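Local coordinates for protein catechol O-methyltransferase (Niastella koreensis GR20-10, PDB 7CVX) that transfers a methyl group from S-adenosyl-L-methionine to catechol-like compounds in a magnesium-dependent reaction, giving meta- and para-methylated products in equal proportion, at residues B[38-43]-B[65-70]; B[34-39]-B[92-97]. One frame throughout, in Å; residues are numbered along the deposited sequence.

Contact 1: residues B[38-43]-B[65-70]; sequences AISVSP and GTLAGY. With SAH (S-adenosyl-L-homocysteine), chain F; DHB (3,4-dihydroxybenzoic acid), chain G.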
ATOM      1  N   ALA B  38     -16.099 -17.886  -0.658  1.00 14.55           N
ATOM      2  CA  ALA B  38     -14.628 -17.918  -0.716  1.00 16.22           C
ATOM      3  C   ALA B  38     -14.126 -16.532  -1.123  1.00 15.50           C
ATOM      4  O   ALA B  38     -13.510 -16.388  -2.195  1.00 17.49           O
ATOM      5  CB  ALA B  38     -14.199 -19.009  -1.661  1.00 16.36           C
ATOM      6  N   ILE B  39     -14.415 -15.528  -0.297  1.00 14.42           N
ATOM      7  CA  ILE B  39     -14.213 -14.103  -0.652  1.00 14.75           C
ATOM      8  C   ILE B  39     -13.277 -13.441   0.367  1.00 14.09           C
ATOM      9  O   ILE B  39     -13.167 -12.210   0.305  1.00 15.96           O
ATOM     10  CB  ILE B  39     -15.555 -13.361  -0.764  1.00 14.96           C
ATOM     11  CG1 ILE B  39     -16.354 -13.296   0.549  1.00 14.46           C
ATOM     12  CG2 ILE B  39     -16.363 -13.934  -1.904  1.00 16.36           C
ATOM     13  CD1 ILE B  39     -17.642 -12.489   0.444  1.00 15.42           C
ATOM     14  N   SER B  40     -12.559 -14.185   1.236  1.00 13.38           N
ATOM     15  CA  SER B  40     -11.502 -13.573   2.083  1.00 13.64           C
ATOM     16  C   SER B  40     -10.498 -12.787   1.221  1.00 12.80           C
ATOM     17  O   SER B  40     -10.314 -13.111   0.041  1.00 12.68           O
ATOM     18  CB  SER B  40     -10.726 -14.592   2.916  1.00 13.51           C
ATOM     19  OG  SER B  40     -11.574 -15.658   3.371  1.00 15.89           O
ATOM     20  N   VAL B  41      -9.749 -11.888   1.853  1.00 13.75           N
ATOM     21  CA  VAL B  41      -8.525 -11.318   1.209  1.00 12.52           C
ATOM     22  C   VAL B  41      -7.642 -12.486   0.730  1.00 13.31           C
ATOM     23  O   VAL B  41      -7.614 -13.555   1.359  1.00 14.32           O
ATOM     24  CB  VAL B  41      -7.783 -10.325   2.132  1.00 13.66           C
ATOM     25  CG1 VAL B  41      -8.658  -9.109   2.425  1.00 14.00           C
ATOM     26  CG2 VAL B  41      -7.301 -10.978   3.422  1.00 14.88           C
ATOM     27  N   SER B  42      -6.902 -12.295  -0.363  1.00 13.24           N
ATOM     28  CA  SER B  42      -5.874 -13.276  -0.794  1.00 12.63           C
ATOM     29  C   SER B  42      -4.777 -13.308   0.263  1.00 13.80           C
ATOM     30  O   SER B  42      -4.675 -12.389   1.074  1.00 11.96           O
ATOM     31  CB  SER B  42      -5.329 -12.901  -2.132  1.00 12.43           C
ATOM     32  OG  SER B  42      -4.604 -11.671  -2.013  1.00 13.27           O
ATOM     33  N   PRO B  43      -3.928 -14.347   0.296  1.00 14.23           N
ATOM     34  CA  PRO B  43      -2.719 -14.346   1.129  1.00 15.10           C
ATOM     35  C   PRO B  43      -1.873 -13.076   0.959  1.00 14.25           C
ATOM     36  O   PRO B  43      -1.404 -12.542   1.960  1.00 14.23           O
ATOM     37  CB  PRO B  43      -1.902 -15.538   0.585  1.00 15.40           C
ATOM     38  CG  PRO B  43      -2.949 -16.473   0.042  1.00 16.73           C
ATOM     39  CD  PRO B  43      -4.122 -15.633  -0.388  1.00 17.01           C
ATOM     40  N   GLY B  65     -16.884  -6.904   9.069  1.00 14.89           N
ATOM     41  CA  GLY B  65     -17.068  -8.039   8.147  1.00 15.91           C
ATOM     42  C   GLY B  65     -16.027  -9.099   8.418  1.00 16.73           C
ATOM     43  O   GLY B  65     -14.896  -8.962   7.926  1.00 17.11           O
ATOM     44  N   THR B  66     -16.354 -10.059   9.274  1.00 17.19           N
ATOM     45  CA  THR B  66     -15.383 -11.060   9.767  1.00 15.33           C
ATOM     46  C   THR B  66     -15.264 -12.240   8.797  1.00 13.38           C
ATOM     47  O   THR B  66     -14.109 -12.721   8.586  1.00 13.28           O
ATOM     48  CB  THR B  66     -15.751 -11.563  11.163  1.00 15.16           C
ATOM     49  OG1 THR B  66     -16.133 -10.435  11.965  1.00 15.37           O
ATOM     50  CG2 THR B  66     -14.582 -12.306  11.781  1.00 15.80           C
ATOM     51  N   LEU B  67     -16.376 -12.699   8.218  1.00 13.25           N
ATOM     52  CA  LEU B  67     -16.442 -13.988   7.508  1.00 14.14           C
ATOM     53  C   LEU B  67     -15.805 -15.053   8.400  1.00 15.49           C
ATOM     54  O   LEU B  67     -16.303 -15.207   9.514  1.00 16.90           O
ATOM     55  CB  LEU B  67     -15.810 -13.815   6.123  1.00 14.61           C
ATOM     56  CG  LEU B  67     -16.053 -14.932   5.121  1.00 14.01           C
ATOM     57  CD1 LEU B  67     -17.511 -15.001   4.708  1.00 14.52           C
ATOM     58  CD2 LEU B  67     -15.215 -14.721   3.857  1.00 14.95           C
ATOM     59  N   ALA B  68     -14.710 -15.693   7.999  1.00 12.90           N
ATOM     60  CA  ALA B  68     -14.141 -16.857   8.700  1.00 13.50           C
ATOM     61  C   ALA B  68     -12.942 -16.384   9.519  1.00 12.82           C
ATOM     62  O   ALA B  68     -12.279 -17.206  10.130  1.00 14.41           O
ATOM     63  CB  ALA B  68     -13.814 -17.953   7.715  1.00 14.79           C
ATOM     64  N   GLY B  69     -12.698 -15.064   9.549  1.00 12.20           N
ATOM     65  CA  GLY B  69     -11.571 -14.487  10.298  1.00 13.23           C
ATOM     66  C   GLY B  69     -10.239 -14.550   9.564  1.00 13.53           C
ATOM     67  O   GLY B  69      -9.221 -14.350  10.210  1.00 12.17           O
ATOM     68  N   TYR B  70     -10.210 -14.852   8.270  1.00 14.06           N
ATOM     69  CA  TYR B  70      -8.926 -14.869   7.513  1.00 12.70           C
ATOM     70  C   TYR B  70      -8.204 -13.500   7.589  1.00 13.30           C
ATOM     71  O   TYR B  70      -7.054 -13.435   8.037  1.00 12.88           O
ATOM     72  CB  TYR B  70      -9.207 -15.409   6.107  1.00 13.91           C
ATOM     73  CG  TYR B  70      -7.942 -15.688   5.345  1.00 12.89           C
ATOM     74  CD1 TYR B  70      -7.341 -14.687   4.627  1.00 12.13           C
ATOM     75  CD2 TYR B  70      -7.340 -16.924   5.364  1.00 13.07           C
ATOM     76  CE1 TYR B  70      -6.162 -14.917   3.941  1.00 13.12           C
ATOM     77  CE2 TYR B  70      -6.141 -17.167   4.726  1.00 15.04           C
ATOM     78  CZ  TYR B  70      -5.527 -16.145   4.029  1.00 14.07           C
ATOM     79  OH  TYR B  70      -4.347 -16.298   3.362  1.00 14.92           O
TER
HETATM   80  N   SAH F 301     -12.897  -9.422   5.918  1.00 16.01           N
HETATM   81  CA  SAH F 301     -13.093 -10.861   5.589  1.00 14.44           C
HETATM   82  CB  SAH F 301     -14.169 -11.025   4.516  1.00 14.87           C
HETATM   83  CG  SAH F 301     -15.487 -10.353   4.896  1.00 13.76           C
HETATM   84  SD  SAH F 301     -16.778 -10.871   3.746  1.00 14.14           S
HETATM   85  C   SAH F 301     -11.804 -11.472   5.039  1.00 17.09           C
HETATM   86  O   SAH F 301     -11.215 -10.911   4.096  1.00 14.43           O
HETATM   87  OXT SAH F 301     -11.406 -12.562   5.517  1.00 17.54           O
HETATM   88  C5' SAH F 301     -18.160  -9.820   4.273  1.00 14.88           C
HETATM   89  C4' SAH F 301     -18.766 -10.201   5.586  1.00 13.87           C
HETATM   90  O4' SAH F 301     -19.632  -9.138   6.022  1.00 15.77           O
HETATM   91  C3' SAH F 301     -19.598 -11.490   5.624  1.00 14.51           C
HETATM   92  O3' SAH F 301     -19.131 -12.318   6.685  1.00 13.67           O
HETATM   93  C2' SAH F 301     -21.015 -10.972   5.913  1.00 15.00           C
HETATM   94  O2' SAH F 301     -21.792 -11.882   6.641  1.00 16.55           O
HETATM   95  C1' SAH F 301     -20.708  -9.701   6.707  1.00 14.42           C
HETATM   96  N9  SAH F 301     -21.781  -8.722   6.692  1.00 13.73           N
HETATM   97  C8  SAH F 301     -22.736  -8.506   5.721  1.00 16.22           C
HETATM   98  N7  SAH F 301     -23.586  -7.539   6.048  1.00 16.72           N
HETATM   99  C5  SAH F 301     -23.115  -7.096   7.282  1.00 14.96           C
HETATM  100  C6  SAH F 301     -23.568  -6.105   8.178  1.00 15.71           C
HETATM  101  N6  SAH F 301     -24.619  -5.341   7.929  1.00 16.15           N
HETATM  102  N1  SAH F 301     -22.913  -5.951   9.355  1.00 17.80           N
HETATM  103  C2  SAH F 301     -21.863  -6.738   9.614  1.00 16.60           C
HETATM  104  N3  SAH F 301     -21.328  -7.685   8.838  1.00 15.38           N
HETATM  105  C4  SAH F 301     -22.029  -7.834   7.697  1.00 14.40           C
HETATM  106  C1  DHB G 302     -22.562 -14.050   1.397  1.00 23.44           C
HETATM  107  C2  DHB G 302     -22.027 -13.025   2.194  1.00 24.73           C
HETATM  108  C3  DHB G 302     -21.349 -11.962   1.580  1.00 25.99           C
HETATM  109  O3  DHB G 302     -20.841 -10.938   2.327  1.00 28.58           O
HETATM  110  C4  DHB G 302     -21.228 -11.918   0.183  1.00 24.51           C
HETATM  111  O4  DHB G 302     -20.562 -10.891  -0.434  1.00 21.21           O
HETATM  112  C5  DHB G 302     -21.754 -12.946  -0.589  1.00 25.75           C
HETATM  113  C6  DHB G 302     -22.419 -13.998   0.019  1.00 23.50           C
HETATM  114  C   DHB G 302     -23.250 -15.219   2.006  1.00 22.79           C
HETATM  115  O1  DHB G 302     -23.724 -16.080   1.208  1.00 23.55           O
HETATM  116  O2  DHB G 302     -23.295 -15.290   3.257  1.00 25.87           O
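Val41 N donates to the carboxylate atom O of S-adenosyl-L-homocysteine at 2.9 Å, with an N-H...O angle of 155°. The CG2 branch of Val41 meets the edge of the Tyr70 ring in its plane, 3.9 Å from Tyr70 CD1. The amino end of the cofactor product is held from the opposing loop: its N donates to Gly65 O at 2.9 Å. The homocysteine tail thus bridges segments 38-43 and 65-70. Between the segments themselves the evidence is of van der Waals contact. Tyr70 has more of its surface buried by the opposite segment than any other residue here. Its CG stands anti to the backbone N (chi1 -170°), which carries the ring alongside the 40-43 backbone; Tyr70 CE1 comes obliquely within 3.3 Å of Val41 O, and Tyr70 OH lies 3.6 Å from Pro43 CG. That hydroxyl is hydrogen-bonded to Glu20. Putting an alanine at Tyr70 would probably open a gap beside Val41 and Pro43 and deprive the Glu20 carboxylate of its hydroxyl mate.

Segment 65-70 follows strand 60-64 and forms the glycine-containing cofactor loop after the first strand of the Rossmann-like methyltransferase fold. Thr66 to Gly69 make a type II' beta turn, closed by a bond from Gly69 N to Thr66 O, and Gly69 is the N-cap of helix 70-76. The turn presents the Leu67 side chain to the other loop: Leu67 CD2 reaches Ile39 CG1 at 3.8 Å, the two side chains crossing at about a right angle, while Leu67 CB lies 3.6 Å from CB of the bound product. Ile39 CG1 sits between its own backbone N and carbonyl carbon (chi1 63°), and from there Ile39 CD1 extends into the active site, 3.4 Å from O4 of 3,4-dihydroxybenzoic acid and also against the product sulfur.

Contact 2: residues B[34-39]-B[92-97]; sequences AGMPAI and PKHAAV. With DHB (3,4-dihydroxybenzoic acid), chain G; SAH (S-adenosyl-L-homocysteine), chain F.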
ATOM      1  N   ALA B  34     -19.121 -24.780   5.848  1.00 15.70           N
ATOM      2  CA  ALA B  34     -20.143 -23.859   6.402  1.00 15.15           C
ATOM      3  C   ALA B  34     -20.937 -23.137   5.290  1.00 14.78           C
ATOM      4  O   ALA B  34     -21.756 -22.305   5.625  1.00 16.81           O
ATOM      5  CB  ALA B  34     -19.494 -22.880   7.336  1.00 14.80           C
ATOM      6  N   GLY B  35     -20.711 -23.430   4.017  1.00 15.27           N
ATOM      7  CA  GLY B  35     -21.487 -22.812   2.914  1.00 15.03           C
ATOM      8  C   GLY B  35     -21.195 -21.315   2.783  1.00 13.98           C
ATOM      9  O   GLY B  35     -22.004 -20.564   2.247  1.00 13.97           O
ATOM     10  N   MET B  36     -20.025 -20.889   3.243  1.00 13.27           N
ATOM     11  CA  MET B  36     -19.601 -19.477   3.249  1.00 13.97           C
ATOM     12  C   MET B  36     -18.864 -19.179   1.932  1.00 14.55           C
ATOM     13  O   MET B  36     -18.237 -20.042   1.307  1.00 15.79           O
ATOM     14  CB  MET B  36     -18.732 -19.222   4.478  1.00 14.40           C
ATOM     15  CG  MET B  36     -19.491 -19.432   5.791  1.00 14.46           C
ATOM     16  SD  MET B  36     -18.430 -19.421   7.249  1.00 16.97           S
ATOM     17  CE  MET B  36     -17.648 -17.805   7.159  1.00 14.31           C
ATOM     18  N   PRO B  37     -18.967 -17.918   1.472  1.00 13.77           N
ATOM     19  CA  PRO B  37     -18.321 -17.473   0.246  1.00 14.35           C
ATOM     20  C   PRO B  37     -16.796 -17.467   0.397  1.00 15.42           C
ATOM     21  O   PRO B  37     -16.281 -17.054   1.449  1.00 15.79           O
ATOM     22  CB  PRO B  37     -18.874 -16.051   0.084  1.00 13.43           C
ATOM     23  CG  PRO B  37     -19.203 -15.588   1.484  1.00 14.21           C
ATOM     24  CD  PRO B  37     -19.729 -16.841   2.143  1.00 12.85           C
ATOM     25  N   ALA B  38     -16.099 -17.886  -0.658  1.00 14.55           N
ATOM     26  CA  ALA B  38     -14.628 -17.918  -0.716  1.00 16.22           C
ATOM     27  C   ALA B  38     -14.126 -16.532  -1.123  1.00 15.50           C
ATOM     28  O   ALA B  38     -13.510 -16.388  -2.195  1.00 17.49           O
ATOM     29  CB  ALA B  38     -14.199 -19.009  -1.661  1.00 16.36           C
ATOM     30  N   ILE B  39     -14.415 -15.528  -0.297  1.00 14.42           N
ATOM     31  CA  ILE B  39     -14.213 -14.103  -0.652  1.00 14.75           C
ATOM     32  C   ILE B  39     -13.277 -13.441   0.367  1.00 14.09           C
ATOM     33  O   ILE B  39     -13.167 -12.210   0.305  1.00 15.96           O
ATOM     34  CB  ILE B  39     -15.555 -13.361  -0.764  1.00 14.96           C
ATOM     35  CG1 ILE B  39     -16.354 -13.296   0.549  1.00 14.46           C
ATOM     36  CG2 ILE B  39     -16.363 -13.934  -1.904  1.00 16.36           C
ATOM     37  CD1 ILE B  39     -17.642 -12.489   0.444  1.00 15.42           C
ATOM     38  N   PRO B  92     -24.604 -15.017  12.522  1.00 18.32           N
ATOM     39  CA  PRO B  92     -24.094 -15.768  13.663  1.00 19.61           C
ATOM     40  C   PRO B  92     -23.374 -17.048  13.221  1.00 17.33           C
ATOM     41  O   PRO B  92     -22.513 -17.456  13.959  1.00 16.56           O
ATOM     42  CB  PRO B  92     -25.323 -16.124  14.511  1.00 18.96           C
ATOM     43  CG  PRO B  92     -26.392 -15.213  14.001  1.00 20.27           C
ATOM     44  CD  PRO B  92     -26.071 -14.923  12.545  1.00 18.94           C
ATOM     45  N   LYS B  93     -23.738 -17.634  12.069  1.00 19.03           N
ATOM     46  CA  LYS B  93     -23.032 -18.818  11.502  1.00 19.39           C
ATOM     47  C   LYS B  93     -21.570 -18.452  11.231  1.00 17.75           C
ATOM     48  O   LYS B  93     -20.661 -19.237  11.602  1.00 18.01           O
ATOM     49  CB  LYS B  93     -23.705 -19.323  10.219  1.00 19.98           C
ATOM     50  CG  LYS B  93     -23.014 -20.532   9.591  1.00 23.99           C
ATOM     51  CD  LYS B  93     -23.614 -21.009   8.302  1.00 27.00           C
ATOM     52  CE  LYS B  93     -23.174 -20.205   7.100  1.00 28.47           C
ATOM     53  NZ  LYS B  93     -23.867 -20.634   5.859  1.00 29.62           N
ATOM     54  N   HIS B  94     -21.341 -17.271  10.656  1.00 17.25           N
ATOM     55  CA  HIS B  94     -19.986 -16.822  10.268  1.00 16.45           C
ATOM     56  C   HIS B  94     -19.223 -16.555  11.566  1.00 15.66           C
ATOM     57  O   HIS B  94     -18.071 -17.035  11.676  1.00 15.13           O
ATOM     58  CB  HIS B  94     -20.035 -15.589   9.353  1.00 17.62           C
ATOM     59  CG  HIS B  94     -20.712 -15.811   8.056  1.00 17.32           C
ATOM     60  ND1 HIS B  94     -20.710 -14.861   7.063  1.00 18.47           N
ATOM     61  CD2 HIS B  94     -21.354 -16.881   7.548  1.00 18.03           C
ATOM     62  CE1 HIS B  94     -21.379 -15.306   6.019  1.00 19.33           C
ATOM     63  NE2 HIS B  94     -21.805 -16.529   6.300  1.00 20.11           N
ATOM     64  N   ALA B  95     -19.863 -15.892  12.538  1.00 16.68           N
ATOM     65  CA  ALA B  95     -19.212 -15.499  13.809  1.00 16.14           C
ATOM     66  C   ALA B  95     -18.704 -16.753  14.528  1.00 16.21           C
ATOM     67  O   ALA B  95     -17.590 -16.693  15.099  1.00 15.51           O
ATOM     68  CB  ALA B  95     -20.159 -14.716  14.692  1.00 16.44           C
ATOM     69  N   ALA B  96     -19.454 -17.864  14.482  1.00 16.25           N
ATOM     70  CA  ALA B  96     -19.117 -19.112  15.218  1.00 16.37           C
ATOM     71  C   ALA B  96     -17.908 -19.779  14.529  1.00 14.48           C
ATOM     72  O   ALA B  96     -16.974 -20.242  15.232  1.00 14.98           O
ATOM     73  CB  ALA B  96     -20.289 -20.056  15.283  1.00 18.05           C
ATOM     74  N   VAL B  97     -17.885 -19.784  13.197  1.00 13.35           N
ATOM     75  CA  VAL B  97     -16.747 -20.314  12.394  1.00 15.13           C
ATOM     76  C   VAL B  97     -15.508 -19.457  12.658  1.00 15.35           C
ATOM     77  O   VAL B  97     -14.450 -20.059  12.973  1.00 13.65           O
ATOM     78  CB  VAL B  97     -17.088 -20.333  10.898  1.00 15.69           C
ATOM     79  CG1 VAL B  97     -15.847 -20.560  10.021  1.00 16.25           C
ATOM     80  CG2 VAL B  97     -18.155 -21.368  10.647  1.00 15.53           C
TER
HETATM   81  C1  DHB G 302     -22.562 -14.050   1.397  1.00 23.44           C
HETATM   82  C2  DHB G 302     -22.027 -13.025   2.194  1.00 24.73           C
HETATM   83  C3  DHB G 302     -21.349 -11.962   1.580  1.00 25.99           C
HETATM   84  O3  DHB G 302     -20.841 -10.938   2.327  1.00 28.58           O
HETATM   85  C4  DHB G 302     -21.228 -11.918   0.183  1.00 24.51           C
HETATM   86  O4  DHB G 302     -20.562 -10.891  -0.434  1.00 21.21           O
HETATM   87  C5  DHB G 302     -21.754 -12.946  -0.589  1.00 25.75           C
HETATM   88  C6  DHB G 302     -22.419 -13.998   0.019  1.00 23.50           C
HETATM   89  C   DHB G 302     -23.250 -15.219   2.006  1.00 22.79           C
HETATM   90  O1  DHB G 302     -23.724 -16.080   1.208  1.00 23.55           O
HETATM   91  O2  DHB G 302     -23.295 -15.290   3.257  1.00 25.87           O
HETATM   92  N   SAH F 301     -12.897  -9.422   5.918  1.00 16.01           N
HETATM   93  CA  SAH F 301     -13.093 -10.861   5.589  1.00 14.44           C
HETATM   94  CB  SAH F 301     -14.169 -11.025   4.516  1.00 14.87           C
HETATM   95  CG  SAH F 301     -15.487 -10.353   4.896  1.00 13.76           C
HETATM   96  SD  SAH F 301     -16.778 -10.871   3.746  1.00 14.14           S
HETATM   97  C   SAH F 301     -11.804 -11.472   5.039  1.00 17.09           C
HETATM   98  O   SAH F 301     -11.215 -10.911   4.096  1.00 14.43           O
HETATM   99  OXT SAH F 301     -11.406 -12.562   5.517  1.00 17.54           O
HETATM  100  C5' SAH F 301     -18.160  -9.820   4.273  1.00 14.88           C
HETATM  101  C4' SAH F 301     -18.766 -10.201   5.586  1.00 13.87           C
HETATM  102  O4' SAH F 301     -19.632  -9.138   6.022  1.00 15.77           O
HETATM  103  C3' SAH F 301     -19.598 -11.490   5.624  1.00 14.51           C
HETATM  104  O3' SAH F 301     -19.131 -12.318   6.685  1.00 13.67           O
HETATM  105  C2' SAH F 301     -21.015 -10.972   5.913  1.00 15.00           C
HETATM  106  O2' SAH F 301     -21.792 -11.882   6.641  1.00 16.55           O
HETATM  107  C1' SAH F 301     -20.708  -9.701   6.707  1.00 14.42           C
HETATM  108  N9  SAH F 301     -21.781  -8.722   6.692  1.00 13.73           N
HETATM  109  C8  SAH F 301     -22.736  -8.506   5.721  1.00 16.22           C
HETATM  110  N7  SAH F 301     -23.586  -7.539   6.048  1.00 16.72           N
HETATM  111  C5  SAH F 301     -23.115  -7.096   7.282  1.00 14.96           C
HETATM  112  C6  SAH F 301     -23.568  -6.105   8.178  1.00 15.71           C
HETATM  113  N6  SAH F 301     -24.619  -5.341   7.929  1.00 16.15           N
HETATM  114  N1  SAH F 301     -22.913  -5.951   9.355  1.00 17.80           N
HETATM  115  C2  SAH F 301     -21.863  -6.738   9.614  1.00 16.60           C
HETATM  116  N3  SAH F 301     -21.328  -7.685   8.838  1.00 15.38           N
HETATM  117  C4  SAH F 301     -22.029  -7.834   7.697  1.00 14.40           C
HETATM  118  O   HOH W   1     -22.966 -18.070   4.245  1.00 25.45           O
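The loop 34-39 passes the first turns of helix 92-104 with the CA atoms of Met36 and His94 7.5 Å apart, and Gly35, at positive phi, ends helix 22-33 in a Schellman motif. Lys93 bends at chi3 (81°) so that NZ donates to Ala34 O at 2.7 Å, with a C=O...N angle of 167°, almost head-on to that carbonyl. The Met36 and His94 side chains run antiparallel, one alongside the other. Met36 CE lies over one face of the His94 ring, 4.0 Å from its centroid, a CH-pi contact, and Met36 CG approaches the rim at His94 CD2 (3.6 Å). Val97 CG2 meets Met36 SD at 3.9 Å, tip to tip. With Met36 against its face, the His94 ring directs ND1 to O3' of the S-adenosyl-L-homocysteine ribose, a 3.0 Å bond at 162°. His94 NE2 is 2.8 Å from a water, which accepts from Lys93 NZ. The water O donates to O2 of the dihydroxybenzoate carboxyl at 3.0 Å. The lysine ammonium thus meets the Ala34 carbonyl directly and the substrate carboxyl group through one water, and its charge would probably polarise that water and attract a carboxylate there.

Leaving helix 22-33, the chain enters the loop, running into the start of helix 43-55, that supplies both contacts, its residues 34-39 to contact 2 and 38-43 to contact 1, with Ala38 and Ile39 in common. Helix 43-55 and strand 60-64 then bring the chain back, and 65-70 closes contact 1. Helix 70-76 and strand 84-89 follow before helix 92-104 closes contact 2, so the shorter loop nests inside the longer. The centres are about 9 Å apart and the two contacts touch: Leu67 CD2 is 3.5 Å from Pro37 O. Together they tie the loop ahead of helix 43-55 to the carboxyl ends of neighbouring parallel strands 60-64 and 84-89, around the bound S-adenosyl-L-homocysteine and 3,4-dihydroxybenzoic acid.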